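Local coordinates for MgGH51 (Meripilus giganteus, PDB 6ZPV), which hydrolyses terminal non-reducing alpha-L-arabinofuranosyl residues from arabinosides, as a fungal glycoside hydrolase of family GH51, at residues A[84-89]-A[178-183]; A[246-251]-A[333-338]; A[366-371]-A[390-395]; A[508-513]-A[596-601]. One frame throughout, in Å; residues are numbered along the deposited sequence.

Interaction 1 (A[84-89]-A[178-183]); sequences FSVPSG and VTIDGA
Ile180 reaches with its CD1 methyl into the angle between Phe84 and Val86, and this meeting of three apolar side chains joins the end of strand 80-85 to the end of strand 174-181. The methyl arrives at the rim of the Phe84 ring, near the ring plane, with Ile180 CD1 4.0 Å from Phe84 CE2. The ring and the isoleucine point in opposing directions and pass alongside each other. On Val86 it is the CG2 branch that meets the same methyl, 4.1 Å from Ile180 CD1. The other branch serves a second partner: with CG1 anti to the backbone N (chi1 179°), Val86 rests this methyl 4.0 Å from Gly182 O, against a turn shaped as an Asx turn by Asp181. No hydrogen bond links the two segments, and the touching residues are buried. The strands belong to two different five-stranded antiparallel sheets, so the contact is apolar packing between the layers of a beta-sandwich. Strand 93-98, next to 174-181 in its sheet, extends it: Phe96 meets the Phe84 ring edge-to-face and Val94 lies on Val86, while backbone hydrogen bonds tie Phe84 to Ile190 and Val86 to Gly187 and Gln188.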
loop_
_atom_site.group_PDB
_atom_site.type_symbol
_atom_site.label_atom_id
_atom_site.label_comp_id
_atom_site.label_asym_id
_atom_site.label_seq_id
_atom_site.Cartn_x
_atom_site.Cartn_y
_atom_site.Cartn_z
ATOM N N PHE A 84 -18.565 -4.794 29.065
ATOM C CA PHE A 84 -19.965 -4.495 28.706
ATOM C C PHE A 84 -20.889 -4.846 29.857
ATOM O O PHE A 84 -20.907 -5.968 30.310
ATOM C CB PHE A 84 -20.341 -5.307 27.463
ATOM C CG PHE A 84 -21.816 -5.404 27.172
ATOM C CD1 PHE A 84 -22.557 -4.294 26.791
ATOM C CD2 PHE A 84 -22.479 -6.600 27.312
ATOM C CE1 PHE A 84 -23.910 -4.402 26.527
ATOM C CE2 PHE A 84 -23.847 -6.713 27.018
ATOM C CZ PHE A 84 -24.543 -5.600 26.602
ATOM N N SER A 85 -21.659 -3.873 30.328
ATOM C CA SER A 85 -22.606 -4.113 31.438
ATOM C C SER A 85 -23.999 -3.616 31.038
ATOM O O SER A 85 -24.120 -2.548 30.401
ATOM C CB SER A 85 -22.149 -3.431 32.701
ATOM O OG SER A 85 -20.904 -3.972 33.135
ATOM N N VAL A 86 -25.013 -4.328 31.449
ATOM C CA VAL A 86 -26.422 -3.961 31.242
ATOM C C VAL A 86 -26.983 -3.553 32.617
ATOM O O VAL A 86 -26.953 -4.349 33.551
ATOM C CB VAL A 86 -27.239 -5.130 30.685
ATOM C CG1 VAL A 86 -28.686 -4.735 30.500
ATOM C CG2 VAL A 86 -26.621 -5.656 29.390
ATOM N N PRO A 87 -27.464 -2.317 32.781
ATOM C CA PRO A 87 -28.064 -1.936 34.057
ATOM C C PRO A 87 -29.229 -2.832 34.439
ATOM O O PRO A 87 -29.890 -3.461 33.612
ATOM C CB PRO A 87 -28.556 -0.524 33.778
ATOM C CG PRO A 87 -27.585 0.011 32.738
ATOM C CD PRO A 87 -27.400 -1.195 31.831
ATOM N N SER A 88 -29.487 -2.886 35.749
ATOM C CA SER A 88 -30.722 -3.518 36.246
ATOM C C SER A 88 -31.899 -2.747 35.614
ATOM O O SER A 88 -31.771 -1.549 35.263
ATOM C CB SER A 88 -30.752 -3.487 37.777
ATOM O OG SER A 88 -30.764 -2.165 38.246
ATOM N N GLY A 89 -33.037 -3.367 35.514
ATOM C CA GLY A 89 -34.230 -2.608 35.074
ATOM C C GLY A 89 -34.297 -2.348 33.582
ATOM O O GLY A 89 -34.848 -1.327 33.195
ATOM N N VAL A 178 -23.308 -5.885 18.251
ATOM C CA VAL A 178 -23.445 -7.035 19.157
ATOM C C VAL A 178 -24.523 -6.669 20.156
ATOM O O VAL A 178 -24.421 -5.595 20.781
ATOM C CB VAL A 178 -22.127 -7.356 19.868
ATOM C CG1 VAL A 178 -22.292 -8.501 20.841
ATOM C CG2 VAL A 178 -21.020 -7.625 18.871
ATOM N N THR A 179 -25.542 -7.496 20.328
ATOM C CA THR A 179 -26.592 -7.253 21.338
ATOM C C THR A 179 -26.928 -8.542 22.076
ATOM O O THR A 179 -26.849 -9.655 21.539
ATOM C CB THR A 179 -27.847 -6.644 20.710
ATOM O OG1 THR A 179 -28.432 -7.501 19.743
ATOM C CG2 THR A 179 -27.602 -5.296 20.118
ATOM N N ILE A 180 -27.492 -8.324 23.267
ATOM C CA ILE A 180 -28.291 -9.364 23.965
ATOM C C ILE A 180 -29.648 -8.719 24.303
ATOM O O ILE A 180 -29.840 -7.492 24.232
ATOM C CB ILE A 180 -27.568 -9.893 25.222
ATOM C CG1 ILE A 180 -27.339 -8.822 26.286
ATOM C CG2 ILE A 180 -26.299 -10.606 24.864
ATOM C CD1 ILE A 180 -26.768 -9.358 27.582
ATOM N N ASP A 181 -30.574 -9.550 24.720
ATOM C CA ASP A 181 -31.870 -9.114 25.199
ATOM C C ASP A 181 -31.668 -8.478 26.568
ATOM O O ASP A 181 -31.186 -9.110 27.517
ATOM C CB ASP A 181 -32.833 -10.299 25.234
ATOM C CG ASP A 181 -34.224 -9.951 25.642
ATOM O OD1 ASP A 181 -34.402 -9.399 26.746
ATOM O OD2 ASP A 181 -35.181 -10.282 24.878
ATOM N N GLY A 182 -32.041 -7.197 26.697
ATOM C CA GLY A 182 -31.804 -6.438 27.939
ATOM C C GLY A 182 -32.590 -6.909 29.137
ATOM O O GLY A 182 -32.169 -6.680 30.272
ATOM N N ALA A 183 -33.729 -7.542 28.905
ATOM C CA ALA A 183 -34.498 -8.116 30.023
ATOM C C ALA A 183 -33.778 -9.376 30.516
ATOM O O ALA A 183 -33.521 -9.519 31.735
ATOM C CB ALA A 183 -35.940 -8.400 29.622
#

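Interaction 2 (A[246-251]-A[333-338]); sequences ATVGSL and ASLGHP
Gly249 and Leu335 bring the two backbones nearest, their CA atoms 7.3 Å apart, where an irregular loop passes the end of helix 327-334. The loop turns at Gly249, whose phi of 93° would press a beta carbon against the preceding carbonyl. Opposite it, Leu335 is the first residue to leave helical geometry, and Gly336, also at positive phi, is the C-prime residue of a Schellman motif: Gly336 N bonds to Ala333 O at 3.0 Å, and His337 N to Arg332 O. Leu335, at this ending, points its side chain toward the loop. The contact lies in the (beta/alpha)8 barrel characteristic of GH51 enzymes, between the long loop following strand 224-227 and the helix preceding strand 345-348. Leu335 carries its side of it with one branch, CD1, which reaches Val248 CG1 at 3.4 Å, tighter than a usual van der Waals contact; Val248 was modelled in two conformers, so the closeness is doubtful. The same leucine methyl lies 4.1 Å from Gly249 N, along the loop backbone. Helix 271-281 underlies both partners, with Leu271 against Val248 and Leu272 against Leu335, while Ala246, at the start of the loop segment, touches a bound N-acetylglucosamine.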
loop_
_atom_site.group_PDB
_atom_site.type_symbol
_atom_site.label_atom_id
_atom_site.label_comp_id
_atom_site.label_asym_id
_atom_site.label_seq_id
_atom_site.Cartn_x
_atom_site.Cartn_y
_atom_site.Cartn_z
ATOM N N ALA A 246 6.131 -10.056 15.163
ATOM C CA ALA A 246 4.917 -9.563 15.790
ATOM C C ALA A 246 3.760 -9.485 14.801
ATOM O O ALA A 246 2.636 -9.218 15.196
ATOM C CB ALA A 246 5.182 -8.239 16.451
ATOM N N THR A 247 4.029 -9.736 13.524
ATOM C CA THR A 247 3.061 -9.669 12.434
ATOM C C THR A 247 2.657 -11.017 11.847
ATOM O O THR A 247 1.917 -11.041 10.872
ATOM C CB THR A 247 3.479 -8.701 11.314
ATOM O OG1 THR A 247 4.349 -9.367 10.372
ATOM C CG2 THR A 247 4.126 -7.438 11.834
ATOM N N VAL A 248 3.187 -12.094 12.407
ATOM C CA VAL A 248 3.020 -13.463 11.886
ATOM C C VAL A 248 2.309 -14.327 12.959
ATOM O O VAL A 248 2.507 -14.096 14.155
ATOM C CB VAL A 248 4.410 -13.972 11.424
ATOM C CG1 VAL A 248 4.406 -15.455 11.167
ATOM C CG2 VAL A 248 4.795 -13.251 10.143
ATOM N N GLY A 249 1.560 -15.289 12.489
ATOM C CA GLY A 249 0.874 -16.227 13.387
ATOM C C GLY A 249 -0.532 -15.798 13.713
ATOM O O GLY A 249 -1.118 -14.931 13.047
ATOM N N SER A 250 -1.106 -16.416 14.719
ATOM C CA SER A 250 -2.476 -16.083 15.110
ATOM C C SER A 250 -2.656 -14.629 15.402
ATOM O O SER A 250 -1.774 -14.004 15.992
ATOM C CB SER A 250 -2.829 -16.890 16.347
ATOM O OG SER A 250 -4.136 -16.535 16.787
ATOM N N LEU A 251 -3.827 -14.091 15.060
ATOM C CA LEU A 251 -4.127 -12.703 15.477
ATOM C C LEU A 251 -4.096 -12.562 16.993
ATOM O O LEU A 251 -3.815 -11.463 17.505
ATOM C CB LEU A 251 -5.493 -12.267 14.913
ATOM C CG LEU A 251 -5.637 -12.285 13.408
ATOM C CD1 LEU A 251 -6.964 -11.740 13.014
ATOM C CD2 LEU A 251 -4.502 -11.561 12.708
ATOM N N ALA A 333 6.406 -22.655 6.879
ATOM C CA ALA A 333 5.845 -23.956 6.508
ATOM C C ALA A 333 4.629 -24.262 7.394
ATOM O O ALA A 333 3.616 -24.781 6.865
ATOM C CB ALA A 333 6.943 -25.032 6.578
ATOM N N SER A 334 4.754 -24.107 8.697
ATOM C CA SER A 334 3.674 -24.423 9.636
ATOM C C SER A 334 2.394 -23.638 9.332
ATOM O O SER A 334 1.299 -24.103 9.663
ATOM C CB SER A 334 4.129 -24.168 11.079
ATOM O OG SER A 334 4.003 -22.828 11.480
ATOM N N LEU A 335 2.560 -22.445 8.774
ATOM C CA LEU A 335 1.454 -21.563 8.407
ATOM C C LEU A 335 0.938 -21.841 6.994
ATOM O O LEU A 335 0.066 -21.091 6.517
ATOM C CB LEU A 335 1.920 -20.115 8.568
ATOM C CG LEU A 335 2.194 -19.700 10.018
ATOM C CD1 LEU A 335 2.940 -18.360 10.079
ATOM C CD2 LEU A 335 0.920 -19.613 10.827
ATOM N N GLY A 336 1.369 -22.920 6.377
ATOM C CA GLY A 336 0.749 -23.399 5.145
ATOM C C GLY A 336 1.504 -23.110 3.871
ATOM O O GLY A 336 0.975 -23.416 2.805
ATOM N N HIS A 337 2.714 -22.543 3.953
ATOM C CA HIS A 337 3.461 -22.183 2.726
ATOM C C HIS A 337 4.900 -22.664 2.801
ATOM O O HIS A 337 5.827 -21.850 2.837
ATOM C CB HIS A 337 3.364 -20.661 2.488
ATOM C CG HIS A 337 3.639 -20.280 1.082
ATOM N ND1 HIS A 337 4.892 -20.378 0.497
ATOM C CD2 HIS A 337 2.803 -19.817 0.103
ATOM C CE1 HIS A 337 4.819 -19.947 -0.755
ATOM N NE2 HIS A 337 3.556 -19.648 -1.020
ATOM N N PRO A 338 5.113 -23.990 2.759
ATOM C CA PRO A 338 6.477 -24.476 2.840
ATOM C C PRO A 338 7.411 -24.020 1.711
ATOM O O PRO A 338 8.625 -23.981 1.912
ATOM C CB PRO A 338 6.241 -26.023 2.858
ATOM C CG PRO A 338 4.934 -26.187 2.191
ATOM C CD PRO A 338 4.091 -25.053 2.730
#

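Interaction 3 (A[366-371]-A[390-395])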
loop_
_atom_site.group_PDB
_atom_site.type_symbol
_atom_site.label_atom_id
_atom_site.label_comp_id
_atom_site.label_asym_id
_atom_site.label_seq_id
_atom_site.Cartn_x
_atom_site.Cartn_y
_atom_site.Cartn_z
ATOM N N PHE A 366 25.137 -4.524 9.030
ATOM C CA PHE A 366 23.982 -5.251 8.500
ATOM C C PHE A 366 24.325 -5.941 7.227
ATOM O O PHE A 366 24.010 -7.137 7.106
ATOM C CB PHE A 366 22.761 -4.323 8.311
ATOM C CG PHE A 366 21.862 -4.142 9.510
ATOM C CD1 PHE A 366 22.186 -3.228 10.504
ATOM C CD2 PHE A 366 20.743 -4.914 9.641
ATOM C CE1 PHE A 366 21.371 -3.097 11.618
ATOM C CE2 PHE A 366 19.923 -4.790 10.767
ATOM C CZ PHE A 366 20.233 -3.875 11.735
ATOM N N VAL A 367 24.875 -5.262 6.235
ATOM C CA VAL A 367 25.037 -5.901 4.921
ATOM C C VAL A 367 26.154 -6.958 4.986
ATOM O O VAL A 367 26.027 -8.013 4.346
ATOM C CB VAL A 367 25.264 -4.865 3.801
ATOM C CG1 VAL A 367 25.541 -5.544 2.474
ATOM C CG2 VAL A 367 24.060 -3.969 3.716
ATOM N N THR A 368 27.223 -6.738 5.760
ATOM C CA THR A 368 28.252 -7.789 5.842
ATOM C C THR A 368 27.581 -9.103 6.321
ATOM O O THR A 368 27.802 -10.189 5.760
ATOM C CB THR A 368 29.420 -7.369 6.743
ATOM O OG1 THR A 368 30.041 -6.209 6.178
ATOM C CG2 THR A 368 30.458 -8.453 6.877
ATOM N N ALA A 369 26.787 -8.993 7.401
ATOM C CA ALA A 369 26.111 -10.185 7.959
ATOM C C ALA A 369 25.067 -10.755 6.998
ATOM O O ALA A 369 25.006 -11.985 6.781
ATOM C CB ALA A 369 25.513 -9.866 9.290
ATOM N N LEU A 370 24.179 -9.882 6.498
ATOM C CA LEU A 370 23.070 -10.367 5.685
ATOM C C LEU A 370 23.546 -10.887 4.323
ATOM O O LEU A 370 23.020 -11.903 3.839
ATOM C CB LEU A 370 22.014 -9.265 5.546
ATOM C CG LEU A 370 20.975 -9.166 6.659
ATOM C CD1 LEU A 370 21.551 -8.981 8.063
ATOM C CD2 LEU A 370 19.991 -8.079 6.365
ATOM N N GLN A 371 24.526 -10.213 3.707
ATOM C CA GLN A 371 25.018 -10.726 2.414
ATOM C C GLN A 371 25.712 -12.086 2.613
ATOM O O GLN A 371 25.612 -12.932 1.730
ATOM C CB GLN A 371 25.984 -9.725 1.780
ATOM C CG GLN A 371 26.335 -10.070 0.325
ATOM C CD GLN A 371 25.311 -9.555 -0.651
ATOM O OE1 GLN A 371 25.410 -8.381 -1.061
ATOM N NE2 GLN A 371 24.290 -10.371 -0.946
ATOM N N LEU A 390 30.073 4.298 1.519
ATOM C CA LEU A 390 29.718 3.067 2.214
ATOM C C LEU A 390 30.604 1.884 1.872
ATOM O O LEU A 390 31.080 1.791 0.745
ATOM C CB LEU A 390 28.264 2.711 1.965
ATOM C CG LEU A 390 27.249 3.794 2.309
ATOM C CD1 LEU A 390 25.837 3.334 1.897
ATOM C CD2 LEU A 390 27.271 4.144 3.782
ATOM N N SER A 391 30.768 0.989 2.842
ATOM C CA SER A 391 31.473 -0.285 2.679
ATOM C C SER A 391 30.587 -1.354 3.300
ATOM O O SER A 391 30.186 -1.231 4.459
ATOM C CB SER A 391 32.794 -0.209 3.424
ATOM O OG SER A 391 33.426 -1.456 3.343
ATOM N N PRO A 392 30.259 -2.460 2.601
ATOM C CA PRO A 392 30.633 -2.723 1.207
ATOM C C PRO A 392 30.000 -1.722 0.233
ATOM O O PRO A 392 29.037 -1.025 0.527
ATOM C CB PRO A 392 30.087 -4.167 0.998
ATOM C CG PRO A 392 28.933 -4.269 1.903
ATOM C CD PRO A 392 29.362 -3.501 3.110
ATOM N N VAL A 393 30.576 -1.661 -0.957
ATOM C CA VAL A 393 30.070 -0.779 -2.042
ATOM C C VAL A 393 28.647 -1.196 -2.351
ATOM O O VAL A 393 28.349 -2.361 -2.621
ATOM C CB VAL A 393 30.964 -0.857 -3.287
ATOM C CG1 VAL A 393 30.333 -0.041 -4.441
ATOM C CG2 VAL A 393 32.358 -0.376 -3.018
ATOM N N PRO A 394 27.659 -0.269 -2.227
ATOM C CA PRO A 394 26.287 -0.612 -2.535
ATOM C C PRO A 394 26.123 -0.946 -4.014
ATOM O O PRO A 394 26.530 -0.145 -4.858
ATOM C CB PRO A 394 25.469 0.616 -2.165
ATOM C CG PRO A 394 26.348 1.431 -1.331
ATOM C CD PRO A 394 27.763 1.114 -1.751
ATOM N N GLN A 395 25.376 -2.031 -4.274
ATOM C CA GLN A 395 25.003 -2.312 -5.664
ATOM C C GLN A 395 23.845 -1.451 -6.134
ATOM O O GLN A 395 23.691 -1.310 -7.367
ATOM C CB GLN A 395 24.659 -3.778 -5.801
ATOM C CG GLN A 395 25.832 -4.689 -5.512
ATOM C CD GLN A 395 25.472 -6.055 -5.978
ATOM O OE1 GLN A 395 24.807 -6.828 -5.256
ATOM N NE2 GLN A 395 25.890 -6.326 -7.207
HETATM O O HOH W 1 24.082 -6.549 -2.653
#
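This is apolar packing of a loop proline on a helix flank: Pro392 rests on Val367 and Thr368 of helix 359-373, with a water-mediated link beside it. The loop that carries the proline runs from strand 378-381 to strand 396-403, at the periphery of the catalytic barrel. Val367 turns its CG1 branch to the pyrrolidine ring, and Val367 CG1 lies 3.7 Å from Pro392 CG. That methyl is anti to the backbone N (chi1 175°), which sends it out from the helix toward the loop. The neighbouring ring carbon, Pro392 CD, passes 4.1 Å from Thr368 OG1. This is plain contact, since the threonine hydroxyl is hydrogen-bonded to His364 O one turn earlier in the helix. The peptide bond before Pro392 is cis, a sharp bend in the loop at the point where the ring meets the helix. In the (beta/alpha)8 fold of GH51 enzymes, helix 359-373 connects the parallel strands 345-348 and 378-381 as part of a beta-alpha-beta crossover, and the contact packs the loop after the second strand back on this helix. Farther along, a water spans the two glutamines, hydrogen-bonded to Gln371 OE1 at 2.8 Å and to Gln395 OE1 at 2.7 Å. The amide of Gln371 is fixed from its nitrogen side too, where NE2 bonds to the carbonyl oxygens of Phe374 and Ile377. Trp363 NE1, on the same helix, holds Pro392 O, and the adjacent Val393 touches a bound N-acetylglucosamine.

Interaction 4 (A[508-513]-A[596-601]); sequences SFFAQK and AIVPKT
With CG beside its own backbone N and anti to the carbonyl carbon (chi1 -71°), Phe510 leans out from helix 507-517, and its second torsion (chi2 -61°) presents a ring face to Pro599. The proline comes down on that face with one carbon: Pro599 CD sits 3.5 Å from the centroid of the Phe510 ring and only 10° off the ring normal, a well-centred CH-pi contact. Pro599 CG follows toward one side of the ring, 3.7 Å from Phe510 CD1. The long direction of the phenylalanine side chain crosses that of the proline at about a right angle. At the other side of the ring the loop backbone takes over, with Ile597 O 3.5 Å from Phe510 CE2. Val598 adds one methyl, its CG1 lying 4.1 Å from Phe510 CE2. Phe509 CD2 lies over the opposite face of the ring, offset toward the rim, so the ring is held between its helix neighbour and the proline. No hydrogen bond joins the segments. Strand 600-605 is one of the two edge strands of the seven-stranded antiparallel sheet; on the adjoining strand 575-582, Leu581 touches Phe510, Ile597 and Pro599, and Val454 of helix 454-469 meets Ile597.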
loop_
_atom_site.group_PDB
_atom_site.type_symbol
_atom_site.label_atom_id
_atom_site.label_comp_id
_atom_site.label_asym_id
_atom_site.label_seq_id
_atom_site.Cartn_x
_atom_site.Cartn_y
_atom_site.Cartn_z
ATOM N N SER A 508 -2.658 10.407 -11.906
ATOM C CA SER A 508 -1.347 9.788 -11.775
ATOM C C SER A 508 -1.412 8.260 -11.845
ATOM O O SER A 508 -0.486 7.664 -12.390
ATOM C CB SER A 508 -0.659 10.276 -10.482
ATOM O OG SER A 508 -0.333 11.645 -10.601
ATOM N N PHE A 509 -2.488 7.662 -11.310
ATOM C CA PHE A 509 -2.685 6.215 -11.460
ATOM C C PHE A 509 -2.719 5.855 -12.932
ATOM O O PHE A 509 -2.073 4.884 -13.360
ATOM C CB PHE A 509 -3.991 5.792 -10.786
ATOM C CG PHE A 509 -4.382 4.364 -11.107
ATOM C CD1 PHE A 509 -3.928 3.322 -10.337
ATOM C CD2 PHE A 509 -5.199 4.073 -12.202
ATOM C CE1 PHE A 509 -4.320 2.022 -10.637
ATOM C CE2 PHE A 509 -5.600 2.771 -12.491
ATOM C CZ PHE A 509 -5.127 1.758 -11.691
ATOM N N PHE A 510 -3.484 6.607 -13.735
ATOM C CA PHE A 510 -3.558 6.278 -15.161
ATOM C C PHE A 510 -2.212 6.476 -15.846
ATOM O O PHE A 510 -1.907 5.682 -16.725
ATOM C CB PHE A 510 -4.694 7.056 -15.839
ATOM C CG PHE A 510 -6.066 6.578 -15.429
ATOM C CD1 PHE A 510 -6.456 5.272 -15.679
ATOM C CD2 PHE A 510 -6.974 7.427 -14.812
ATOM C CE1 PHE A 510 -7.724 4.857 -15.326
ATOM C CE2 PHE A 510 -8.229 7.022 -14.469
ATOM C CZ PHE A 510 -8.581 5.728 -14.702
ATOM N N ALA A 511 -1.433 7.469 -15.479
ATOM C CA ALA A 511 -0.079 7.585 -16.055
ATOM C C ALA A 511 0.770 6.373 -15.680
ATOM O O ALA A 511 1.482 5.819 -16.530
ATOM C CB ALA A 511 0.585 8.888 -15.641
ATOM N N GLN A 512 0.724 5.968 -14.425
ATOM C CA GLN A 512 1.478 4.786 -13.992
ATOM C C GLN A 512 1.032 3.556 -14.776
ATOM O O GLN A 512 1.902 2.772 -15.228
ATOM C CB GLN A 512 1.326 4.528 -12.485
ATOM C CG GLN A 512 1.920 5.581 -11.556
ATOM C CD GLN A 512 3.407 5.585 -11.601
ATOM O OE1 GLN A 512 4.046 4.509 -11.454
ATOM N NE2 GLN A 512 3.986 6.784 -11.765
ATOM N N LYS A 513 -0.267 3.345 -14.909
ATOM C CA LYS A 513 -0.793 2.178 -15.645
ATOM C C LYS A 513 -0.402 2.236 -17.127
ATOM O O LYS A 513 -0.022 1.184 -17.694
ATOM C CB LYS A 513 -2.312 2.185 -15.461
ATOM C CG LYS A 513 -3.037 1.055 -16.169
ATOM C CD LYS A 513 -4.567 1.094 -15.969
ATOM C CE LYS A 513 -5.292 -0.015 -16.705
ATOM N NZ LYS A 513 -6.771 0.159 -16.638
ATOM N N ALA A 596 -13.858 11.959 -13.657
ATOM C CA ALA A 596 -13.729 13.189 -14.439
ATOM C C ALA A 596 -12.700 13.019 -15.556
ATOM O O ALA A 596 -12.907 13.509 -16.690
ATOM C CB ALA A 596 -13.316 14.345 -13.550
ATOM N N ILE A 597 -11.576 12.390 -15.280
ATOM C CA ILE A 597 -10.418 12.232 -16.195
ATOM C C ILE A 597 -10.068 10.765 -16.328
ATOM O O ILE A 597 -9.520 10.185 -15.367
ATOM C CB ILE A 597 -9.201 13.036 -15.734
ATOM C CG1 ILE A 597 -9.485 14.518 -15.479
ATOM C CG2 ILE A 597 -8.048 12.865 -16.696
ATOM C CD1 ILE A 597 -9.918 15.281 -16.676
ATOM N N VAL A 598 -10.398 10.177 -17.479
ATOM C CA VAL A 598 -10.094 8.771 -17.773
ATOM C C VAL A 598 -9.501 8.676 -19.162
ATOM O O VAL A 598 -9.755 9.510 -20.035
ATOM C CB VAL A 598 -11.346 7.908 -17.614
ATOM C CG1 VAL A 598 -11.868 7.983 -16.173
ATOM C CG2 VAL A 598 -12.391 8.279 -18.643
ATOM N N PRO A 599 -8.669 7.662 -19.404
ATOM C CA PRO A 599 -8.033 7.542 -20.708
ATOM C C PRO A 599 -9.067 7.177 -21.786
ATOM O O PRO A 599 -10.068 6.505 -21.494
ATOM C CB PRO A 599 -7.001 6.431 -20.511
ATOM C CG PRO A 599 -7.107 5.940 -19.222
ATOM C CD PRO A 599 -8.177 6.680 -18.442
ATOM N N LYS A 600 -8.770 7.541 -23.009
ATOM C CA LYS A 600 -9.544 7.171 -24.196
ATOM C C LYS A 600 -8.661 6.364 -25.116
ATOM O O LYS A 600 -7.519 6.744 -25.393
ATOM C CB LYS A 600 -10.065 8.434 -24.891
ATOM C CG LYS A 600 -10.834 9.398 -23.966
ATOM C CD LYS A 600 -11.974 8.944 -23.081
ATOM C CE LYS A 600 -12.571 10.014 -22.165
ATOM N NZ LYS A 600 -13.962 9.601 -21.802
ATOM N N THR A 601 -9.196 5.253 -25.605
ATOM C CA THR A 601 -8.513 4.329 -26.502
ATOM C C THR A 601 -9.159 4.339 -27.902
ATOM O O THR A 601 -10.398 4.385 -28.002
ATOM C CB THR A 601 -8.425 2.903 -25.956
ATOM O OG1 THR A 601 -7.798 2.918 -24.652
ATOM C CG2 THR A 601 -7.722 1.941 -26.885
#

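How the interactions relate
The four contacts follow one another along the chain without overlap and sample three parts of the protein. Interaction 1 lies far out, 41 Å from the centre of the chain, between two five-stranded sheets. Interactions 2 and 3 share the barrel built on the eight parallel strands, on loops and helices around it, with centres 29 Å apart. Interaction 4 ties helix 507-517 to the edge of the seven-stranded antiparallel sheet, built mostly from C-terminal strands, 53 Å from interaction 1 and 40 Å from interaction 3, between centres. None touches another; the closest approach, between interactions 2 and 3, is about 15 Å between nearest atoms. They are therefore separate local packing sites within a multidomain arabinofuranosidase.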